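AlyGC (Glaciecola chathamensis, PDB 5GKD) breaks down the polysaccharide alginate as a lyase of polysaccharide lyase family 6, probably by beta-elimination at its glycosidic bonds. Local coordinates at residues D82-R94 against F114-V128. Numbering follows the deposited sequence.
Sequences DGYTPTGEVIAFR and FSNPEKFEQDSWVMV. With PO4 (phosphate ion), chain G.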
ATOM      1  N   ASP A  82      -5.371  -6.590  22.972  1.00 22.46           N
ATOM      2  CA  ASP A  82      -5.439  -5.175  22.578  1.00 19.15           C
ATOM      3  C   ASP A  82      -4.050  -4.589  22.362  1.00 18.43           C
ATOM      4  O   ASP A  82      -3.713  -3.532  22.891  1.00 19.57           O
ATOM      5  CB  ASP A  82      -6.205  -4.343  23.607  1.00 20.20           C
ATOM      6  CG  ASP A  82      -7.635  -4.812  23.802  1.00 23.39           C
ATOM      7  OD1 ASP A  82      -8.232  -5.368  22.862  1.00 28.15           O
ATOM      8  OD2 ASP A  82      -8.166  -4.614  24.905  1.00 27.80           O
ATOM      9  N   GLY A  83      -3.231  -5.287  21.586  1.00 18.20           N
ATOM     10  CA  GLY A  83      -1.913  -4.773  21.273  1.00 19.16           C
ATOM     11  C   GLY A  83      -1.120  -5.727  20.410  1.00 21.53           C
ATOM     12  O   GLY A  83      -1.684  -6.570  19.710  1.00 18.47           O
ATOM     13  N   TYR A  84       0.201  -5.564  20.450  1.00 20.10           N
ATOM     14  CA  TYR A  84       1.109  -6.395  19.673  1.00 17.53           C
ATOM     15  C   TYR A  84       2.535  -6.061  20.086  1.00 19.60           C
ATOM     16  O   TYR A  84       2.829  -4.930  20.481  1.00 19.82           O
ATOM     17  CB  TYR A  84       0.913  -6.212  18.160  1.00 17.61           C
ATOM     18  CG  TYR A  84       1.011  -4.776  17.679  1.00 18.95           C
ATOM     19  CD1 TYR A  84      -0.084  -3.931  17.731  1.00 19.68           C
ATOM     20  CD2 TYR A  84       2.191  -4.273  17.165  1.00 19.94           C
ATOM     21  CE1 TYR A  84      -0.001  -2.636  17.286  1.00 23.10           C
ATOM     22  CE2 TYR A  84       2.282  -2.973  16.726  1.00 22.32           C
ATOM     23  CZ  TYR A  84       1.177  -2.161  16.792  1.00 23.09           C
ATOM     24  OH  TYR A  84       1.254  -0.870  16.358  1.00 28.15           O
ATOM     25  N   THR A  85       3.406  -7.064  20.025  1.00 19.58           N
ATOM     26  CA  THR A  85       4.758  -6.876  20.520  1.00 18.53           C
ATOM     27  C   THR A  85       5.528  -5.918  19.613  1.00 21.25           C
ATOM     28  O   THR A  85       5.428  -6.004  18.386  1.00 22.50           O
ATOM     29  CB  THR A  85       5.513  -8.197  20.616  1.00 18.48           C
ATOM     30  OG1 THR A  85       6.824  -7.923  21.127  1.00 19.89           O
ATOM     31  CG2 THR A  85       5.638  -8.888  19.245  1.00 15.51           C
ATOM     32  N   PRO A  86       6.278  -4.976  20.189  1.00 21.03           N
ATOM     33  CA  PRO A  86       7.157  -4.129  19.378  1.00 21.04           C
ATOM     34  C   PRO A  86       8.451  -4.820  18.964  1.00 25.02           C
ATOM     35  O   PRO A  86       9.195  -4.262  18.143  1.00 23.21           O
ATOM     36  CB  PRO A  86       7.440  -2.948  20.312  1.00 19.66           C
ATOM     37  CG  PRO A  86       7.417  -3.563  21.650  1.00 22.17           C
ATOM     38  CD  PRO A  86       6.360  -4.640  21.621  1.00 18.79           C
ATOM     39  N   THR A  87       8.754  -6.003  19.501  1.00 21.47           N
ATOM     40  CA  THR A  87       9.968  -6.712  19.114  1.00 21.36           C
ATOM     41  C   THR A  87       9.610  -7.865  18.177  1.00 20.86           C
ATOM     42  O   THR A  87       8.565  -7.846  17.503  1.00 20.88           O
ATOM     43  CB  THR A  87      10.742  -7.181  20.360  1.00 22.92           C
ATOM     44  OG1 THR A  87       9.950  -8.089  21.122  1.00 22.05           O
ATOM     45  CG2 THR A  87      11.122  -5.998  21.251  1.00 19.05           C
ATOM     46  N   GLY A  88      10.480  -8.867  18.122  1.00 21.97           N
ATOM     47  CA  GLY A  88      10.217 -10.011  17.282  1.00 20.42           C
ATOM     48  C   GLY A  88       9.261 -11.015  17.876  1.00 22.16           C
ATOM     49  O   GLY A  88       8.754 -11.866  17.143  1.00 22.37           O
ATOM     50  N   GLU A  89       8.991 -10.930  19.183  1.00 19.76           N
ATOM     51  CA  GLU A  89       8.251 -11.973  19.886  1.00 21.22           C
ATOM     52  C   GLU A  89       7.437 -11.362  21.012  1.00 17.39           C
ATOM     53  O   GLU A  89       7.863 -10.399  21.643  1.00 19.65           O
ATOM     54  CB  GLU A  89       9.168 -13.043  20.504  1.00 21.59           C
ATOM     55  CG  GLU A  89      10.342 -13.472  19.671  1.00 27.80           C
ATOM     56  CD  GLU A  89      11.512 -12.518  19.716  1.00 31.95           C
ATOM     57  OE1 GLU A  89      11.710 -11.846  20.752  1.00 28.38           O
ATOM     58  OE2 GLU A  89      12.232 -12.449  18.699  1.00 39.10           O
ATOM     59  N   VAL A  90       6.290 -11.973  21.297  1.00 18.95           N
ATOM     60  CA  VAL A  90       5.512 -11.587  22.472  1.00 17.14           C
ATOM     61  C   VAL A  90       6.119 -12.166  23.739  1.00 19.72           C
ATOM     62  O   VAL A  90       6.349 -11.444  24.715  1.00 19.64           O
ATOM     63  CB  VAL A  90       4.050 -12.030  22.314  1.00 18.29           C
ATOM     64  CG1 VAL A  90       3.235 -11.552  23.505  1.00 16.78           C
ATOM     65  CG2 VAL A  90       3.494 -11.501  21.014  1.00 15.42           C
ATOM     66  N   ILE A  91       6.352 -13.480  23.753  1.00 19.79           N
ATOM     67  CA  ILE A  91       6.942 -14.199  24.878  1.00 16.99           C
ATOM     68  C   ILE A  91       8.210 -14.895  24.401  1.00 19.50           C
ATOM     69  O   ILE A  91       8.157 -15.744  23.506  1.00 18.83           O
ATOM     70  CB  ILE A  91       5.982 -15.238  25.462  1.00 18.01           C
ATOM     71  CG1 ILE A  91       4.676 -14.602  25.917  1.00 18.17           C
ATOM     72  CG2 ILE A  91       6.658 -15.991  26.620  1.00 19.45           C
ATOM     73  CD1 ILE A  91       3.715 -15.628  26.451  1.00 16.87           C
ATOM     74  N   ALA A  92       9.338 -14.579  25.023  1.00 21.44           N
ATOM     75  CA  ALA A  92      10.616 -15.187  24.668  1.00 19.42           C
ATOM     76  C   ALA A  92      11.317 -15.708  25.910  1.00 20.49           C
ATOM     77  O   ALA A  92      11.391 -15.013  26.932  1.00 20.80           O
ATOM     78  CB  ALA A  92      11.530 -14.195  23.962  1.00 18.08           C
ATOM     79  N   PHE A  93      11.845 -16.927  25.814  1.00 18.09           N
ATOM     80  CA  PHE A  93      12.604 -17.540  26.895  1.00 17.65           C
ATOM     81  C   PHE A  93      14.070 -17.120  26.838  1.00 18.63           C
ATOM     82  O   PHE A  93      14.986 -17.945  26.922  1.00 21.91           O
ATOM     83  CB  PHE A  93      12.467 -19.060  26.833  1.00 19.24           C
ATOM     84  CG  PHE A  93      11.149 -19.580  27.335  1.00 18.64           C
ATOM     85  CD1 PHE A  93      10.011 -19.526  26.539  1.00 16.40           C
ATOM     86  CD2 PHE A  93      11.057 -20.165  28.587  1.00 16.81           C
ATOM     87  CE1 PHE A  93       8.812 -20.013  27.000  1.00 14.75           C
ATOM     88  CE2 PHE A  93       9.855 -20.667  29.044  1.00 16.99           C
ATOM     89  CZ  PHE A  93       8.732 -20.578  28.251  1.00 17.61           C
ATOM     90  N   ARG A  94      14.296 -15.825  26.667  1.00 19.35           N
ATOM     91  CA  ARG A  94      15.629 -15.245  26.703  1.00 20.12           C
ATOM     92  C   ARG A  94      15.490 -13.741  26.876  1.00 23.00           C
ATOM     93  O   ARG A  94      14.448 -13.152  26.562  1.00 19.84           O
ATOM     94  CB  ARG A  94      16.429 -15.549  25.427  1.00 20.41           C
ATOM     95  CG  ARG A  94      15.996 -14.700  24.263  1.00 22.07           C
ATOM     96  CD  ARG A  94      16.714 -15.011  22.967  1.00 23.36           C
ATOM     97  NE  ARG A  94      16.224 -14.124  21.928  1.00 23.68           N
ATOM     98  CZ  ARG A  94      16.765 -13.989  20.721  1.00 27.21           C
ATOM     99  NH1 ARG A  94      16.224 -13.147  19.863  1.00 30.04           N
ATOM    100  NH2 ARG A  94      17.830 -14.696  20.365  1.00 27.53           N
ATOM    101  N   PHE A 114      -3.535 -10.673  19.688  1.00 18.20           N
ATOM    102  CA  PHE A 114      -2.437  -9.725  19.901  1.00 17.02           C
ATOM    103  C   PHE A 114      -1.603  -9.545  18.631  1.00 18.84           C
ATOM    104  O   PHE A 114      -0.375  -9.681  18.644  1.00 18.67           O
ATOM    105  CB  PHE A 114      -1.579 -10.245  21.051  1.00 15.80           C
ATOM    106  CG  PHE A 114      -0.842  -9.198  21.817  1.00 18.16           C
ATOM    107  CD1 PHE A 114      -1.526  -8.311  22.634  1.00 18.34           C
ATOM    108  CD2 PHE A 114       0.538  -9.157  21.797  1.00 15.42           C
ATOM    109  CE1 PHE A 114      -0.841  -7.374  23.384  1.00 19.21           C
ATOM    110  CE2 PHE A 114       1.241  -8.226  22.551  1.00 20.49           C
ATOM    111  CZ  PHE A 114       0.547  -7.322  23.339  1.00 20.57           C
ATOM    112  N   SER A 115      -2.266  -9.257  17.513  1.00 17.45           N
ATOM    113  CA  SER A 115      -1.635  -9.341  16.203  1.00 19.98           C
ATOM    114  C   SER A 115      -1.093  -7.999  15.749  1.00 20.99           C
ATOM    115  O   SER A 115      -1.715  -6.959  15.964  1.00 21.91           O
ATOM    116  CB  SER A 115      -2.621  -9.835  15.141  1.00 20.91           C
ATOM    117  OG  SER A 115      -3.024 -11.140  15.411  1.00 20.18           O
ATOM    118  N   ASN A 116       0.061  -8.039  15.105  1.00 21.32           N
ATOM    119  CA  ASN A 116       0.563  -6.873  14.400  1.00 22.72           C
ATOM    120  C   ASN A 116      -0.513  -6.303  13.474  1.00 19.99           C
ATOM    121  O   ASN A 116      -1.268  -7.060  12.881  1.00 19.83           O
ATOM    122  CB  ASN A 116       1.801  -7.254  13.592  1.00 17.71           C
ATOM    123  CG  ASN A 116       2.575  -6.060  13.137  1.00 22.29           C
ATOM    124  OD1 ASN A 116       2.224  -5.416  12.142  1.00 20.71           O
ATOM    125  ND2 ASN A 116       3.649  -5.737  13.876  1.00 21.98           N
ATOM    126  N   PRO A 117      -0.596  -4.980  13.322  1.00 21.55           N
ATOM    127  CA  PRO A 117      -1.624  -4.416  12.429  1.00 21.13           C
ATOM    128  C   PRO A 117      -1.472  -4.813  10.963  1.00 21.45           C
ATOM    129  O   PRO A 117      -2.475  -4.794  10.242  1.00 20.36           O
ATOM    130  CB  PRO A 117      -1.467  -2.892  12.602  1.00 23.90           C
ATOM    131  CG  PRO A 117      -0.611  -2.686  13.759  1.00 23.56           C
ATOM    132  CD  PRO A 117       0.128  -3.954  14.079  1.00 22.35           C
ATOM    133  N   GLU A 118      -0.272  -5.138  10.485  1.00 21.25           N
ATOM    134  CA  GLU A 118      -0.063  -5.546   9.094  1.00 18.73           C
ATOM    135  C   GLU A 118       0.158  -7.046   9.021  1.00 21.07           C
ATOM    136  O   GLU A 118       1.048  -7.567   9.697  1.00 22.70           O
ATOM    137  CB  GLU A 118       1.143  -4.841   8.458  1.00 20.66           C
ATOM    138  CG  GLU A 118       1.006  -3.355   8.294  1.00 23.53           C
ATOM    139  CD  GLU A 118       2.177  -2.740   7.544  1.00 25.54           C
ATOM    140  OE1 GLU A 118       2.449  -3.157   6.396  1.00 22.86           O
ATOM    141  OE2 GLU A 118       2.839  -1.850   8.124  1.00 30.58           O
ATOM    142  N   LYS A 119      -0.613  -7.730   8.167  1.00 20.16           N
ATOM    143  CA  LYS A 119      -0.516  -9.188   8.084  1.00 20.35           C
ATOM    144  C   LYS A 119       0.894  -9.653   7.757  1.00 22.75           C
ATOM    145  O   LYS A 119       1.321 -10.699   8.249  1.00 22.93           O
ATOM    146  CB  LYS A 119      -1.499  -9.751   7.047  1.00 19.85           C
ATOM    147  CG  LYS A 119      -2.960  -9.791   7.504  1.00 19.89           C
ATOM    148  CD  LYS A 119      -3.859 -10.488   6.471  1.00 19.42           C
ATOM    149  CE  LYS A 119      -3.634 -11.978   6.500  1.00 18.47           C
ATOM    150  NZ  LYS A 119      -4.122 -12.626   5.291  1.00 19.44           N
ATOM    151  N   PHE A 120       1.640  -8.910   6.940  1.00 24.22           N
ATOM    152  CA  PHE A 120       2.943  -9.400   6.509  1.00 21.80           C
ATOM    153  C   PHE A 120       4.092  -8.646   7.141  1.00 21.31           C
ATOM    154  O   PHE A 120       5.210  -8.660   6.626  1.00 24.56           O
ATOM    155  CB  PHE A 120       2.995  -9.429   4.984  1.00 22.59           C
ATOM    156  CG  PHE A 120       2.096 -10.487   4.450  1.00 20.98           C
ATOM    157  CD1 PHE A 120       0.760 -10.226   4.249  1.00 19.59           C
ATOM    158  CD2 PHE A 120       2.543 -11.789   4.352  1.00 20.70           C
ATOM    159  CE1 PHE A 120      -0.094 -11.223   3.841  1.00 19.97           C
ATOM    160  CE2 PHE A 120       1.695 -12.787   3.952  1.00 20.01           C
ATOM    161  CZ  PHE A 120       0.377 -12.512   3.701  1.00 19.34           C
ATOM    162  N   GLU A 121       3.831  -8.015   8.273  1.00 23.01           N
ATOM    163  CA  GLU A 121       4.869  -7.643   9.218  1.00 24.59           C
ATOM    164  C   GLU A 121       4.959  -8.798  10.207  1.00 23.24           C
ATOM    165  O   GLU A 121       4.069  -8.976  11.044  1.00 21.61           O
ATOM    166  CB  GLU A 121       4.540  -6.317   9.886  1.00 20.85           C
ATOM    167  CG  GLU A 121       5.715  -5.613  10.519  1.00 37.98           C
ATOM    168  CD  GLU A 121       6.793  -5.207   9.521  1.00 34.77           C
ATOM    169  OE1 GLU A 121       7.981  -5.310   9.871  1.00 41.09           O
ATOM    170  OE2 GLU A 121       6.463  -4.808   8.391  1.00 33.79           O
ATOM    171  N   GLN A 122       6.016  -9.598  10.076  1.00 23.40           N
ATOM    172  CA  GLN A 122       6.150 -10.891  10.735  1.00 21.30           C
ATOM    173  C   GLN A 122       6.585 -10.784  12.193  1.00 22.68           C
ATOM    174  O   GLN A 122       7.475 -10.005  12.537  1.00 25.75           O
ATOM    175  CB  GLN A 122       7.172 -11.741   9.975  1.00 22.99           C
ATOM    176  CG  GLN A 122       7.582 -12.999  10.706  1.00 24.87           C
ATOM    177  CD  GLN A 122       8.503 -13.864   9.893  1.00 32.12           C
ATOM    178  OE1 GLN A 122       8.704 -15.033  10.204  1.00 38.37           O
ATOM    179  NE2 GLN A 122       9.061 -13.301   8.833  1.00 37.80           N
ATOM    180  N   ASP A 123       5.964 -11.594  13.047  1.00 20.55           N
ATOM    181  CA  ASP A 123       6.465 -11.828  14.394  1.00 20.80           C
ATOM    182  C   ASP A 123       6.069 -13.242  14.811  1.00 21.67           C
ATOM    183  O   ASP A 123       5.440 -13.981  14.059  1.00 20.47           O
ATOM    184  CB  ASP A 123       5.959 -10.771  15.394  1.00 19.29           C
ATOM    185  CG  ASP A 123       4.427 -10.772  15.559  1.00 20.28           C
ATOM    186  OD1 ASP A 123       3.717 -11.675  15.047  1.00 22.99           O
ATOM    187  OD2 ASP A 123       3.918  -9.846  16.219  1.00 24.20           O
ATOM    188  N   SER A 124       6.457 -13.619  16.017  1.00 22.57           N
ATOM    189  CA  SER A 124       6.053 -14.878  16.609  1.00 19.76           C
ATOM    190  C   SER A 124       5.502 -14.576  17.986  1.00 18.84           C
ATOM    191  O   SER A 124       5.851 -13.562  18.590  1.00 20.90           O
ATOM    192  CB  SER A 124       7.212 -15.852  16.708  1.00 22.10           C
ATOM    193  OG  SER A 124       7.456 -16.483  15.466  1.00 27.56           O
ATOM    194  N   TRP A 125       4.630 -15.442  18.476  1.00 19.88           N
ATOM    195  CA  TRP A 125       4.048 -15.149  19.776  1.00 16.58           C
ATOM    196  C   TRP A 125       4.830 -15.778  20.918  1.00 19.45           C
ATOM    197  O   TRP A 125       4.951 -15.159  21.982  1.00 19.79           O
ATOM    198  CB  TRP A 125       2.587 -15.587  19.816  1.00 15.79           C
ATOM    199  CG  TRP A 125       1.679 -14.591  19.157  1.00 17.38           C
ATOM    200  CD1 TRP A 125       2.052 -13.440  18.495  1.00 19.18           C
ATOM    201  CD2 TRP A 125       0.252 -14.626  19.119  1.00 15.27           C
ATOM    202  NE1 TRP A 125       0.941 -12.789  18.022  1.00 15.86           N
ATOM    203  CE2 TRP A 125      -0.175 -13.487  18.406  1.00 18.18           C
ATOM    204  CE3 TRP A 125      -0.709 -15.516  19.604  1.00 15.87           C
ATOM    205  CZ2 TRP A 125      -1.515 -13.221  18.182  1.00 16.66           C
ATOM    206  CZ3 TRP A 125      -2.032 -15.250  19.365  1.00 15.45           C
ATOM    207  CH2 TRP A 125      -2.424 -14.121  18.668  1.00 18.24           C
ATOM    208  N   VAL A 126       5.363 -16.989  20.731  1.00 18.82           N
ATOM    209  CA  VAL A 126       6.170 -17.658  21.744  1.00 16.76           C
ATOM    210  C   VAL A 126       7.428 -18.215  21.092  1.00 18.94           C
ATOM    211  O   VAL A 126       7.340 -18.953  20.109  1.00 22.07           O
ATOM    212  CB  VAL A 126       5.379 -18.788  22.436  1.00 19.48           C
ATOM    213  CG1 VAL A 126       6.182 -19.390  23.561  1.00 15.06           C
ATOM    214  CG2 VAL A 126       4.017 -18.277  22.934  1.00 15.87           C
ATOM    215  N   MET A 127       8.594 -17.893  21.657  1.00 20.19           N
ATOM    216  CA  MET A 127       9.877 -18.425  21.208  1.00 18.54           C
ATOM    217  C   MET A 127      10.609 -19.016  22.394  1.00 20.07           C
ATOM    218  O   MET A 127      10.872 -18.308  23.370  1.00 16.73           O
ATOM    219  CB  MET A 127      10.748 -17.350  20.553  1.00 20.39           C
ATOM    220  CG  MET A 127      10.140 -16.778  19.302  1.00 23.80           C
ATOM    221  SD  MET A 127      10.097 -17.899  17.901  1.00 41.46           S
ATOM    222  CE  MET A 127      11.745 -17.839  17.378  1.00 27.19           C
ATOM    223  N   VAL A 128      10.964 -20.303  22.301  1.00 19.91           N
ATOM    224  CA  VAL A 128      11.631 -21.014  23.389  1.00 17.74           C
ATOM    225  C   VAL A 128      13.116 -21.122  23.073  1.00 17.67           C
ATOM    226  O   VAL A 128      13.494 -21.528  21.967  1.00 18.52           O
ATOM    227  CB  VAL A 128      11.015 -22.407  23.611  1.00 16.82           C
ATOM    228  CG1 VAL A 128      11.414 -22.944  24.988  1.00 14.70           C
ATOM    229  CG2 VAL A 128       9.517 -22.344  23.515  1.00 18.27           C
TER
HETATM  230  P   PO4 G 803      16.545 -14.782  16.606  1.00 45.79           P
HETATM  231  O1  PO4 G 803      16.558 -16.011  17.485  1.00 36.93           O
HETATM  232  O2  PO4 G 803      17.282 -13.622  17.244  1.00 33.96           O
HETATM  233  O3  PO4 G 803      15.103 -14.413  16.353  1.00 40.38           O
HETATM  234  O4  PO4 G 803      17.231 -15.084  15.294  1.00 47.84           O
HETATM  235  O   HOH W   1      -3.764  -5.921  17.838  1.00 27.14           O
HETATM  236  O   HOH W   2       2.397  -9.389  18.506  1.00 19.04           O
HETATM  237  O   HOH W   3       4.321  -7.433  16.158  1.00 21.28           O
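Pro117 lies over one face of the Tyr84 ring: its CD sits 3.3 Å from the ring centroid and only 9° off the normal, a CH-pi contact. With chi1 at 55°, CG sits between the backbone N and the carbonyl carbon of Tyr84, which turns the ring broadside to Pro117. With an alanine in place of Tyr84, Pro117 CD would probably lose the ring face it packs on, opening a gap beneath the proline. The Phe114 ring in turn lies against backbone, with Tyr84 N 3.4 Å above its plane, over the centre. Val90 joins these aromatics to the next patch: its CG2 approaches Phe114 CD2 near that ring's plane and comes within 3.5 Å of Trp125 CD1. Around and past Val90 the segments run as parallel neighbours, with Glu89 opposite Ser124 and Ile91 opposite Val126, as expected of adjacent coils in the right-handed beta-helix of the pectate-lyase-like clan. Ile91 N donates to Trp125 O (2.8 Å), and Met127 N donates to Ile91 O with a C=O...N angle of 167°, close to the line of the carbonyl. At the far end Val128 CG1 rides over the Phe93 ring toward its rim. In a second shell, one water bridges Gly83 O and Ser115 O. Asp123, whose OD1 is held by Asn145 ND2 and by a salt bridge to Lys143, brings OD2 beside Thr85 CG2. Thr85 OG1 accepts from Thr87 N in an ST turn and donates to Glu89 O (2.7 Å).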